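Local coordinates for protein putative branched-chain amino acid ABC transporter (PDB 4PYR) that is of uncertain function but binds glutathione in the crystal and, as an LppC-family periplasmic-binding-protein-like lipoprotein, may act as an enzyme regulator, at residues N162-A165 against P166-A170; L179-D182 against V183-A187; E50-R53 against A54-D58; V41-T44 against G45-V49. All coordinates share one frame; numbering follows the deposited sequence.

Contact 1: N162-A165 against P166-A170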
ATOM      1  N   ASN A 162      29.143  -9.336  -0.926  1.00 30.78           N
ATOM      2  CA  ASN A 162      30.476  -9.848  -1.146  1.00 35.12           C
ATOM      3  C   ASN A 162      31.140 -10.443   0.105  1.00 31.74           C
ATOM      4  O   ASN A 162      32.244 -10.982   0.056  1.00 45.76           O
ATOM      5  CB  ASN A 162      31.347  -8.724  -1.713  1.00 35.41           C
ATOM      6  CG  ASN A 162      30.736  -8.118  -2.960  1.00 39.89           C
ATOM      7  OD1 ASN A 162      30.401  -8.841  -3.902  1.00 42.73           O
ATOM      8  ND2 ASN A 162      30.536  -6.803  -2.960  1.00 42.30           N
ATOM      9  N   ASP A 163      30.393 -10.388   1.211  1.00 42.11           N
ATOM     10  CA  ASP A 163      30.885 -11.015   2.429  1.00 39.28           C
ATOM     11  C   ASP A 163      29.739 -11.291   3.397  1.00 29.15           C
ATOM     12  O   ASP A 163      29.387 -10.486   4.304  1.00 32.34           O
ATOM     13  CB  ASP A 163      31.985 -10.169   3.074  1.00 37.49           C
ATOM     14  CG  ASP A 163      32.480 -10.756   4.360  1.00 38.76           C
ATOM     15  OD1 ASP A 163      32.664 -11.996   4.423  1.00 41.81           O
ATOM     16  OD2 ASP A 163      32.712  -9.972   5.301  1.00 45.11           O
HETATM   17  N   MSE A 164      29.099 -12.436   3.177  1.00 31.79           N
HETATM   18  CA  MSE A 164      27.845 -12.734   3.829  1.00 25.45           C
HETATM   19  C   MSE A 164      28.160 -13.450   5.146  1.00 28.44           C
HETATM   20  O   MSE A 164      27.272 -13.563   6.001  1.00 25.34           O
HETATM   21  CB  MSE A 164      26.903 -13.436   2.811  1.00 32.23           C
HETATM   22  CG  MSE A 164      25.758 -12.539   2.212  1.00 28.47           C
HETATM   23 SE   MSE A 164      24.572 -13.776   1.327  1.00 42.30          SE
HETATM   24  CE  MSE A 164      24.188 -14.763   2.976  1.00 39.52           C
ATOM     25  N   ALA A 165      29.403 -13.850   5.384  1.00 30.80           N
ATOM     26  CA  ALA A 165      29.726 -14.597   6.598  1.00 37.85           C
ATOM     27  C   ALA A 165      29.350 -13.894   7.924  1.00 35.52           C
ATOM     28  O   ALA A 165      28.737 -14.508   8.782  1.00 32.63           O
ATOM     29  CB  ALA A 165      31.177 -15.028   6.593  1.00 36.94           C
ATOM     30  N   PRO A 166      29.730 -12.619   8.095  1.00 35.17           N
ATOM     31  CA  PRO A 166      29.362 -11.910   9.329  1.00 36.69           C
ATOM     32  C   PRO A 166      27.862 -11.891   9.560  1.00 34.07           C
ATOM     33  O   PRO A 166      27.419 -12.186  10.661  1.00 35.30           O
ATOM     34  CB  PRO A 166      29.928 -10.504   9.105  1.00 37.02           C
ATOM     35  CG  PRO A 166      31.079 -10.727   8.187  1.00 36.40           C
ATOM     36  CD  PRO A 166      30.546 -11.768   7.222  1.00 34.97           C
ATOM     37  N   LEU A 167      27.078 -11.642   8.509  1.00 31.42           N
ATOM     38  CA  LEU A 167      25.623 -11.669   8.619  1.00 27.97           C
ATOM     39  C   LEU A 167      25.082 -13.060   8.983  1.00 29.59           C
ATOM     40  O   LEU A 167      24.218 -13.206   9.820  1.00 28.01           O
ATOM     41  CB  LEU A 167      25.000 -11.191   7.303  1.00 27.38           C
ATOM     42  CG  LEU A 167      23.502 -10.892   7.334  1.00 29.84           C
ATOM     43  CD1 LEU A 167      23.173  -9.794   6.333  1.00 35.38           C
ATOM     44  CD2 LEU A 167      22.656 -12.123   7.121  1.00 30.15           C
ATOM     45  N   LEU A 168      25.622 -14.110   8.372  1.00 30.11           N
ATOM     46  CA  LEU A 168      25.219 -15.443   8.765  1.00 28.69           C
ATOM     47  C   LEU A 168      25.546 -15.770  10.215  1.00 30.05           C
ATOM     48  O   LEU A 168      24.797 -16.478  10.852  1.00 32.37           O
ATOM     49  CB  LEU A 168      25.868 -16.486   7.847  1.00 28.91           C
ATOM     50  CG  LEU A 168      25.550 -16.301   6.363  1.00 28.14           C
ATOM     51  CD1 LEU A 168      26.261 -17.371   5.546  1.00 30.38           C
ATOM     52  CD2 LEU A 168      24.074 -16.282   6.042  1.00 26.43           C
ATOM     53  N   GLN A 169      26.675 -15.280  10.729  1.00 31.66           N
ATOM     54  CA  GLN A 169      26.985 -15.469  12.139  1.00 35.98           C
ATOM     55  C   GLN A 169      25.974 -14.740  13.035  1.00 34.86           C
ATOM     56  O   GLN A 169      25.461 -15.324  13.988  1.00 36.03           O
ATOM     57  CB  GLN A 169      28.387 -15.001  12.454  1.00 38.61           C
ATOM     58  CG  GLN A 169      28.729 -15.186  13.930  1.00 35.04           C
ATOM     59  CD  GLN A 169      30.103 -15.690  14.179  1.00 43.50           C
ATOM     60  OE1 GLN A 169      30.364 -16.318  15.222  1.00 53.45           O
ATOM     61  NE2 GLN A 169      31.019 -15.430  13.244  1.00 37.77           N
ATOM     62  N   ALA A 170      25.677 -13.483  12.711  1.00 35.16           N
ATOM     63  CA  ALA A 170      24.672 -12.717  13.462  1.00 31.27           C
ATOM     64  C   ALA A 170      23.321 -13.375  13.374  1.00 31.05           C
ATOM     65  O   ALA A 170      22.581 -13.392  14.351  1.00 34.61           O
ATOM     66  CB  ALA A 170      24.581 -11.300  12.948  1.00 31.70           C
TER
HETATM   67  O   HOH W   1      27.812  -9.866   6.244  1.00 29.02           O
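The methyl CE of M164, a selenomethionine, meets the branch methyl CD2 of L168 at 3.4 Å. This is closer than usual for two carbons. The bend at the end of the M164 chain (chi3 60°) brings CE to that methyl. The backbones of the same two residues are joined as well: L168 N donates to M164 O at 2.9 Å, nearly straight at 167°. L168 CG also sits 3.3 Å from M164 O. The next bond of the helix runs from Q169 N to A165 O, again 2.9 Å.

On the exposed side the side chain of D163 crosses that of P166 at about a right angle. With D163 CG opposite the backbone N (chi1 178°), the carboxylate stands beside the proline ring, and D163 OD2 lies 3.4 Å from P166 CG. P166 has no N-H to give, which costs little in a first helical turn. A water satisfies the amide that follows. It donates to D163 O at 2.6 Å and accepts from L167 N at 3.0 Å.

Further out, M164 packs on R188, L189 and A192 of helix 183-192. L167 is buried against L189, F159 and, on strand 125-129, V128. The contact is the start of helix 165-172, after edge strand 155-158, in an alternating alpha/beta lobe of the type I periplasmic-binding-protein kind.

Contact 2: L179-D182 against V183-A187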
ATOM      1  N   LEU A 179      13.556  -9.157   6.685  1.00 16.37           N
ATOM      2  CA  LEU A 179      14.179  -8.670   5.494  1.00 15.48           C
ATOM      3  C   LEU A 179      13.596  -7.356   5.029  1.00 17.09           C
ATOM      4  O   LEU A 179      12.396  -7.257   4.785  1.00 17.55           O
ATOM      5  CB  LEU A 179      14.030  -9.682   4.347  1.00 17.36           C
ATOM      6  CG  LEU A 179      14.590 -11.079   4.635  1.00 19.42           C
ATOM      7  CD1 LEU A 179      14.499 -12.015   3.423  1.00 24.49           C
ATOM      8  CD2 LEU A 179      16.057 -10.993   5.059  1.00 22.86           C
ATOM      9  N   ALA A 180      14.452  -6.357   4.866  1.00 15.15           N
ATOM     10  CA  ALA A 180      14.137  -5.182   4.080  1.00 14.93           C
ATOM     11  C   ALA A 180      15.182  -5.145   2.998  1.00 16.55           C
ATOM     12  O   ALA A 180      16.206  -4.489   3.133  1.00 18.06           O
ATOM     13  CB  ALA A 180      14.253  -3.940   4.946  1.00 16.68           C
ATOM     14  N   LEU A 181      14.951  -5.943   1.948  1.00 16.64           N
ATOM     15  CA  LEU A 181      15.978  -6.312   1.005  1.00 19.65           C
ATOM     16  C   LEU A 181      15.290  -6.595  -0.312  1.00 19.34           C
ATOM     17  O   LEU A 181      14.166  -7.147  -0.345  1.00 19.27           O
ATOM     18  CB  LEU A 181      16.661  -7.576   1.576  1.00 21.71           C
ATOM     19  CG  LEU A 181      17.949  -8.080   0.945  1.00 20.87           C
ATOM     20  CD1 LEU A 181      18.972  -6.967   0.865  1.00 21.76           C
ATOM     21  CD2 LEU A 181      18.434  -9.311   1.689  1.00 22.21           C
ATOM     22  N   ASP A 182      15.954  -6.227  -1.413  1.00 20.14           N
ATOM     23  CA  ASP A 182      15.421  -6.470  -2.734  1.00 22.75           C
ATOM     24  C   ASP A 182      15.282  -7.990  -2.969  1.00 22.42           C
ATOM     25  O   ASP A 182      16.017  -8.803  -2.386  1.00 21.06           O
ATOM     26  CB  ASP A 182      16.351  -5.870  -3.781  1.00 25.83           C
ATOM     27  CG  ASP A 182      17.783  -6.387  -3.643  1.00 27.55           C
ATOM     28  OD1 ASP A 182      18.518  -5.933  -2.713  1.00 29.01           O
ATOM     29  OD2 ASP A 182      18.150  -7.310  -4.381  1.00 30.13           O
ATOM     30  N   VAL A 183      14.342  -8.365  -3.821  1.00 21.63           N
ATOM     31  CA  VAL A 183      13.943  -9.754  -3.953  1.00 23.13           C
ATOM     32  C   VAL A 183      15.100 -10.642  -4.431  1.00 22.67           C
ATOM     33  O   VAL A 183      15.232 -11.759  -3.938  1.00 24.61           O
ATOM     34  CB  VAL A 183      12.663  -9.865  -4.827  1.00 30.23           C
ATOM     35  CG1 VAL A 183      12.924  -9.499  -6.274  1.00 27.14           C
ATOM     36  CG2 VAL A 183      12.017 -11.232  -4.697  1.00 29.08           C
ATOM     37  N   ALA A 184      15.947 -10.144  -5.329  1.00 24.87           N
ATOM     38  CA  ALA A 184      17.117 -10.934  -5.779  1.00 24.30           C
ATOM     39  C   ALA A 184      18.087 -11.263  -4.630  1.00 25.65           C
ATOM     40  O   ALA A 184      18.449 -12.431  -4.432  1.00 25.84           O
ATOM     41  CB  ALA A 184      17.875 -10.242  -6.910  1.00 27.89           C
ATOM     42  N   GLN A 185      18.456 -10.240  -3.852  1.00 23.01           N
ATOM     43  CA  GLN A 185      19.323 -10.454  -2.719  1.00 22.47           C
ATOM     44  C   GLN A 185      18.645 -11.258  -1.622  1.00 19.95           C
ATOM     45  O   GLN A 185      19.297 -12.030  -0.933  1.00 21.81           O
ATOM     46  CB  GLN A 185      19.887  -9.129  -2.202  1.00 25.73           C
ATOM     47  CG  GLN A 185      20.914  -8.544  -3.194  1.00 28.97           C
ATOM     48  CD  GLN A 185      21.708  -7.361  -2.654  1.00 30.64           C
ATOM     49  OE1 GLN A 185      21.141  -6.411  -2.078  1.00 34.35           O
ATOM     50  NE2 GLN A 185      23.037  -7.397  -2.864  1.00 31.43           N
ATOM     51  N   ALA A 186      17.333 -11.057  -1.428  1.00 19.86           N
ATOM     52  CA  ALA A 186      16.617 -11.818  -0.425  1.00 19.00           C
ATOM     53  C   ALA A 186      16.643 -13.285  -0.706  1.00 19.75           C
ATOM     54  O   ALA A 186      16.791 -14.096   0.215  1.00 20.15           O
ATOM     55  CB  ALA A 186      15.186 -11.342  -0.347  1.00 18.93           C
ATOM     56  N   ALA A 187      16.511 -13.619  -1.977  1.00 21.23           N
ATOM     57  CA  ALA A 187      16.559 -15.018  -2.383  1.00 20.89           C
ATOM     58  C   ALA A 187      17.933 -15.612  -2.151  1.00 24.50           C
ATOM     59  O   ALA A 187      18.048 -16.747  -1.673  1.00 23.47           O
ATOM     60  CB  ALA A 187      16.136 -15.164  -3.847  1.00 25.78           C
TER
HETATM   61  O   HOH W   2      15.963  -7.556  -6.847  1.00 34.25           O
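D182 and the first turn of helix 183-192 are bound through both backbone and side chain. The tight part lies on the buried side. A186 N donates to D182 O at 2.8 Å, with an N-H...O angle of 158°. The methyl CB of A186 rests 3.4 Å from the same D182 O. L181 lays its CD2 branch alongside the helix backbone, 3.7 Å from A186 CA. L179 CD1 touches A186 CB at 3.9 Å. Both leucines also pack on L189, one turn further along the helix.

D182 is the N-cap of the helix. Its OD2 accepts from Q185 N at 3.0 Å. The N-H comes from above the carboxylate, 46° out of its plane. D182 CG stands between its own backbone N and carbonyl carbon (chi1 55°), and from there the carboxylate reaches forward to the amide of Q185. The chain of Q185 runs close past D182, with its CG 3.3 Å from D182 OD2. Q185 also touches F159 and A161. A negative charge at this end probably suits the helix dipole. The capped junction joins strand 176-180 to its helix in a beta-alpha-beta unit that ends in strand 199-201.

The other side is looser and wetter. A184 is exposed, and its CB comes only within 3.9 Å of D182 OD2. A water accepts from A184 N at 3.0 Å and gives D182 OD2 a weak bond. V183 packs on Q211 and L214.

Contact 3: E50-R53 against A54-D58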
ATOM      1  N   GLU A  50      -8.818  23.030 -12.167  1.00 33.92           N
ATOM      2  CA  GLU A  50      -9.896  23.362 -13.107  1.00 34.91           C
ATOM      3  C   GLU A  50     -10.838  22.182 -13.422  1.00 34.34           C
ATOM      4  O   GLU A  50     -12.052  22.349 -13.517  1.00 34.47           O
ATOM      5  CB  GLU A  50      -9.275  23.877 -14.403  1.00 38.34           C
ATOM      6  CG  GLU A  50     -10.239  24.563 -15.342  1.00 41.26           C
ATOM      7  CD  GLU A  50      -9.496  25.252 -16.465  1.00 46.12           C
ATOM      8  OE1 GLU A  50      -8.269  24.983 -16.600  1.00 45.71           O
ATOM      9  OE2 GLU A  50     -10.113  26.066 -17.202  1.00 48.34           O
ATOM     10  N   ARG A  51     -10.273  20.996 -13.595  1.00 29.89           N
ATOM     11  CA  ARG A  51     -11.094  19.849 -13.953  1.00 29.97           C
ATOM     12  C   ARG A  51     -11.801  19.266 -12.734  1.00 27.05           C
ATOM     13  O   ARG A  51     -12.895  18.735 -12.859  1.00 28.48           O
ATOM     14  CB  ARG A  51     -10.260  18.820 -14.706  1.00 32.45           C
ATOM     15  CG  ARG A  51      -9.852  19.423 -16.031  1.00 33.58           C
ATOM     16  CD  ARG A  51      -9.299  18.430 -16.998  1.00 34.58           C
ATOM     17  NE  ARG A  51      -8.999  19.100 -18.247  1.00 35.34           N
ATOM     18  CZ  ARG A  51      -8.467  18.510 -19.301  1.00 33.87           C
ATOM     19  NH1 ARG A  51      -8.156  17.221 -19.239  1.00 32.10           N
ATOM     20  NH2 ARG A  51      -8.237  19.211 -20.402  1.00 34.71           N
ATOM     21  N   TYR A  52     -11.158  19.358 -11.573  1.00 28.41           N
ATOM     22  CA  TYR A  52     -11.817  19.042 -10.303  1.00 26.56           C
ATOM     23  C   TYR A  52     -13.006  19.968 -10.159  1.00 30.62           C
ATOM     24  O   TYR A  52     -14.133  19.528  -9.924  1.00 30.97           O
ATOM     25  CB  TYR A  52     -10.844  19.225  -9.130  1.00 29.17           C
ATOM     26  CG  TYR A  52     -11.410  18.956  -7.771  1.00 25.58           C
ATOM     27  CD1 TYR A  52     -12.057  19.968  -7.055  1.00 27.10           C
ATOM     28  CD2 TYR A  52     -11.271  17.730  -7.175  1.00 24.50           C
ATOM     29  CE1 TYR A  52     -12.557  19.723  -5.766  1.00 31.59           C
ATOM     30  CE2 TYR A  52     -11.770  17.449  -5.913  1.00 26.14           C
ATOM     31  CZ  TYR A  52     -12.405  18.467  -5.194  1.00 27.54           C
ATOM     32  OH  TYR A  52     -12.924  18.209  -3.933  1.00 28.95           O
ATOM     33  N   ARG A  53     -12.760  21.259 -10.306  1.00 30.28           N
ATOM     34  CA  ARG A  53     -13.831  22.244 -10.216  1.00 32.35           C
ATOM     35  C   ARG A  53     -14.976  21.925 -11.156  1.00 35.06           C
ATOM     36  O   ARG A  53     -16.126  22.007 -10.769  1.00 34.80           O
ATOM     37  CB  ARG A  53     -13.323  23.656 -10.489  1.00 35.35           C
ATOM     38  CG  ARG A  53     -12.559  24.256  -9.301  1.00 31.19           C
ATOM     39  CD  ARG A  53     -12.046  25.650  -9.532  1.00 39.12           C
ATOM     40  NE  ARG A  53     -13.133  26.621  -9.447  1.00 40.13           N
ATOM     41  CZ  ARG A  53     -13.648  27.065  -8.307  1.00 41.57           C
ATOM     42  NH1 ARG A  53     -13.158  26.651  -7.147  1.00 45.58           N
ATOM     43  NH2 ARG A  53     -14.642  27.934  -8.324  1.00 48.14           N
ATOM     44  N   ALA A  54     -14.673  21.520 -12.389  1.00 33.81           N
ATOM     45  CA  ALA A  54     -15.754  21.248 -13.337  1.00 35.06           C
ATOM     46  C   ALA A  54     -16.538  19.948 -13.007  1.00 31.52           C
ATOM     47  O   ALA A  54     -17.736  19.835 -13.321  1.00 33.98           O
ATOM     48  CB  ALA A  54     -15.216  21.222 -14.769  1.00 32.96           C
ATOM     49  N   ALA A  55     -15.861  18.969 -12.404  1.00 29.22           N
ATOM     50  CA  ALA A  55     -16.504  17.725 -11.988  1.00 29.55           C
ATOM     51  C   ALA A  55     -17.517  18.070 -10.873  1.00 28.22           C
ATOM     52  O   ALA A  55     -18.665  17.669 -10.930  1.00 28.99           O
ATOM     53  CB  ALA A  55     -15.464  16.711 -11.531  1.00 27.55           C
ATOM     54  N   VAL A  56     -17.083  18.879  -9.913  1.00 29.82           N
ATOM     55  CA  VAL A  56     -17.953  19.334  -8.822  1.00 32.14           C
ATOM     56  C   VAL A  56     -19.130  20.156  -9.352  1.00 35.18           C
ATOM     57  O   VAL A  56     -20.286  19.933  -8.954  1.00 36.53           O
ATOM     58  CB  VAL A  56     -17.118  20.144  -7.816  1.00 33.17           C
ATOM     59  CG1 VAL A  56     -17.999  20.955  -6.848  1.00 38.07           C
ATOM     60  CG2 VAL A  56     -16.207  19.220  -7.048  1.00 29.26           C
ATOM     61  N   ALA A  57     -18.838  21.098 -10.249  1.00 36.49           N
ATOM     62  CA  ALA A  57     -19.871  21.852 -10.939  1.00 38.84           C
ATOM     63  C   ALA A  57     -20.850  20.917 -11.648  1.00 34.84           C
ATOM     64  O   ALA A  57     -22.004  21.234 -11.755  1.00 46.31           O
ATOM     65  CB  ALA A  57     -19.266  22.852 -11.926  1.00 44.10           C
ATOM     66  N   ASP A  58     -20.393  19.749 -12.113  1.00 39.39           N
ATOM     67  CA  ASP A  58     -21.302  18.808 -12.764  1.00 37.31           C
ATOM     68  C   ASP A  58     -22.008  17.817 -11.820  1.00 37.98           C
ATOM     69  O   ASP A  58     -22.639  16.888 -12.289  1.00 39.11           O
ATOM     70  CB  ASP A  58     -20.575  18.018 -13.863  1.00 34.51           C
ATOM     71  CG  ASP A  58     -21.554  17.400 -14.864  1.00 35.19           C
ATOM     72  OD1 ASP A  58     -22.176  18.149 -15.648  1.00 38.91           O
ATOM     73  OD2 ASP A  58     -21.684  16.142 -14.843  1.00 38.66           O
TER
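Y52 and V56 touch one turn apart along helix 48-57, a contact within a single helix, where Y52 faces the parallel sheet and V56 lies at the margin. V56 CG2 lies 3.9 Å from Y52 CE1. It approaches the ring obliquely, and the same V56 CG2 is 3.6 Å from Y52 O. Y52 CG is anti to the backbone N (chi1 179°), and the ring runs on from there into the protein. Its hydroxyl is hydrogen-bonded to T83 OG1 and T80 N, which fixes the far end of the ring, and V56 itself packs on T80.

Four backbone bonds join the two halves of the segment. A54 N donates to E50 O at 3.0 Å, but the bond is bent, at 145°. A55 N to R51 O is similar. The next bond, V56 N to Y52 O, is also 3.0 Å yet nearly straight at 171°. A57 N to R53 O follows at 2.9 Å.

This helix is the connection of a beta-alpha-beta crossover. It leads from edge strand 36-42 to strand 62-64, with strand 2-8 between them in the sheet. Y52 and A55 both rest on I7 of that middle strand. R51 lies along the end of strand 36-42, where NH1 bonds D42 O.

E50, R53, A54 and A57 are on the exposed side of the helix. At the helix end, D58 leaves helical geometry. D58 N still reaches A54 O at 2.9 Å.

Contact 4: V41-T44 against G45-V49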
ATOM      1  N   VAL A  41     -12.613  11.902 -15.773  1.00 23.24           N
ATOM      2  CA  VAL A  41     -11.887  12.897 -16.522  1.00 26.62           C
ATOM      3  C   VAL A  41     -10.388  12.739 -16.251  1.00 24.31           C
ATOM      4  O   VAL A  41      -9.953  12.322 -15.164  1.00 23.25           O
ATOM      5  CB  VAL A  41     -12.381  14.302 -16.169  1.00 30.81           C
ATOM      6  CG1 VAL A  41     -11.996  14.616 -14.753  1.00 31.69           C
ATOM      7  CG2 VAL A  41     -11.842  15.348 -17.139  1.00 33.01           C
ATOM      8  N   ASP A  42      -9.612  13.006 -17.286  1.00 24.82           N
ATOM      9  CA  ASP A  42      -8.159  13.073 -17.126  1.00 26.66           C
ATOM     10  C   ASP A  42      -7.727  14.430 -16.605  1.00 26.38           C
ATOM     11  O   ASP A  42      -8.145  15.422 -17.151  1.00 29.18           O
ATOM     12  CB  ASP A  42      -7.459  12.872 -18.460  1.00 29.43           C
ATOM     13  CG  ASP A  42      -7.575  11.460 -18.965  1.00 31.43           C
ATOM     14  OD1 ASP A  42      -7.969  10.579 -18.190  1.00 30.27           O
ATOM     15  OD2 ASP A  42      -7.230  11.240 -20.136  1.00 35.83           O
ATOM     16  N   ALA A  43      -6.883  14.458 -15.575  1.00 25.97           N
ATOM     17  CA  ALA A  43      -6.295  15.692 -15.105  1.00 26.36           C
ATOM     18  C   ALA A  43      -5.082  15.360 -14.257  1.00 27.99           C
ATOM     19  O   ALA A  43      -5.054  14.341 -13.516  1.00 26.31           O
ATOM     20  CB  ALA A  43      -7.306  16.458 -14.241  1.00 28.43           C
ATOM     21  N   THR A  44      -4.112  16.256 -14.302  1.00 32.66           N
ATOM     22  CA  THR A  44      -2.995  16.222 -13.381  1.00 32.83           C
ATOM     23  C   THR A  44      -2.356  17.608 -13.424  1.00 34.18           C
ATOM     24  O   THR A  44      -2.529  18.344 -14.391  1.00 36.31           O
ATOM     25  CB  THR A  44      -1.965  15.133 -13.766  1.00 35.42           C
ATOM     26  OG1 THR A  44      -0.990  14.986 -12.729  1.00 45.60           O
ATOM     27  CG2 THR A  44      -1.276  15.483 -15.005  1.00 26.45           C
ATOM     28  N   GLY A  45      -1.659  17.947 -12.342  1.00 39.61           N
ATOM     29  CA  GLY A  45      -0.911  19.178 -12.186  1.00 32.32           C
ATOM     30  C   GLY A  45      -1.634  20.449 -12.599  1.00 40.19           C
ATOM     31  O   GLY A  45      -2.626  20.842 -11.996  1.00 39.40           O
ATOM     32  N   ASP A  46      -1.146  21.037 -13.681  1.00 41.56           N
ATOM     33  CA  ASP A  46      -1.569  22.344 -14.170  1.00 39.68           C
ATOM     34  C   ASP A  46      -3.077  22.523 -14.432  1.00 35.00           C
ATOM     35  O   ASP A  46      -3.545  23.668 -14.478  1.00 36.92           O
ATOM     36  CB  ASP A  46      -0.802  22.638 -15.487  1.00 41.77           C
ATOM     37  CG  ASP A  46      -0.196  24.021 -15.552  1.00 44.97           C
ATOM     38  OD1 ASP A  46      -0.152  24.771 -14.543  1.00 48.95           O
ATOM     39  OD2 ASP A  46       0.286  24.340 -16.647  1.00 48.80           O
ATOM     40  N   ASN A  47      -3.811  21.437 -14.683  1.00 33.61           N
ATOM     41  CA  ASN A  47      -5.268  21.528 -14.902  1.00 34.97           C
ATOM     42  C   ASN A  47      -6.138  20.826 -13.859  1.00 34.50           C
ATOM     43  O   ASN A  47      -7.360  20.785 -14.012  1.00 33.72           O
ATOM     44  CB  ASN A  47      -5.654  21.018 -16.301  1.00 34.52           C
ATOM     45  CG  ASN A  47      -5.457  19.528 -16.471  1.00 29.39           C
ATOM     46  OD1 ASN A  47      -5.249  18.753 -15.519  1.00 31.57           O
ATOM     47  ND2 ASN A  47      -5.550  19.112 -17.704  1.00 35.19           N
ATOM     48  N   VAL A  48      -5.510  20.258 -12.829  1.00 34.85           N
ATOM     49  CA  VAL A  48      -6.228  19.402 -11.878  1.00 30.97           C
ATOM     50  C   VAL A  48      -7.268  20.207 -11.135  1.00 32.44           C
ATOM     51  O   VAL A  48      -8.382  19.745 -10.951  1.00 29.75           O
ATOM     52  CB  VAL A  48      -5.282  18.668 -10.925  1.00 30.89           C
ATOM     53  CG1 VAL A  48      -4.689  19.613  -9.896  1.00 35.29           C
ATOM     54  CG2 VAL A  48      -6.014  17.533 -10.234  1.00 29.83           C
ATOM     55  N   VAL A  49      -6.941  21.445 -10.763  1.00 28.90           N
ATOM     56  CA  VAL A  49      -7.920  22.263 -10.048  1.00 37.29           C
ATOM     57  C   VAL A  49      -9.099  22.580 -10.950  1.00 33.12           C
ATOM     58  O   VAL A  49     -10.231  22.436 -10.557  1.00 34.22           O
ATOM     59  CB  VAL A  49      -7.330  23.594  -9.529  1.00 29.48           C
ATOM     60  CG1 VAL A  49      -8.436  24.539  -9.082  1.00 45.57           C
ATOM     61  CG2 VAL A  49      -6.349  23.343  -8.395  1.00 39.72           C
TER
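The turn that carries edge strand 36-42 into helix 48-57 is held by N47, whose side chain reaches back to A43 and T44. It is a strand-to-helix junction in the parallel sheet of a type I periplasmic-binding-protein-like lobe. N47 OD1 accepts from T44 N at 3.0 Å. The donor lies in the plane of the amide carbonyl, although the N-H is bent at 141°. N47 CG stands between the backbone N and the carbonyl carbon (chi1 68°), which aims the amide at the strand end. The bond back, from N47 N to T44 O, is weak at 3.4 Å.

G45 turns the chain with a positive phi of 46°. Its carbonyl O then accepts from V48 N at 3.1 Å, in the short 3-10 turn before the helix. T44 OG1 is hydrogen-bonded to S71 OG, which also accepts from G45 N. A43 points inward between strand and helix and packs on I7. Its CB is 4.3 Å from V48 CG2, and the same A43 CB lies 3.3 Å from N47 OD1.

Overall arrangement
Contacts 4 and 3 follow each other in the chain and share helix 48-57. Their centres are 10 Å apart. They touch through R51, whose CB packs on A43 CB at 3.8 Å. Contacts 1 and 2 lie in the lobe built on the mixed sheet. Helix 165-172 leads into strand 176-180; their centres are about 15 Å apart, and their atoms do not touch. The pairs stand far from each other: contacts 1 and 3 lie on opposite sides of the chain's centre, about 58 Å between centres. None of the four lies at the glutathione pocket. The T44 side chain of contact 4 is about 12 Å from the ligand, which S88, L104 and R137 bind.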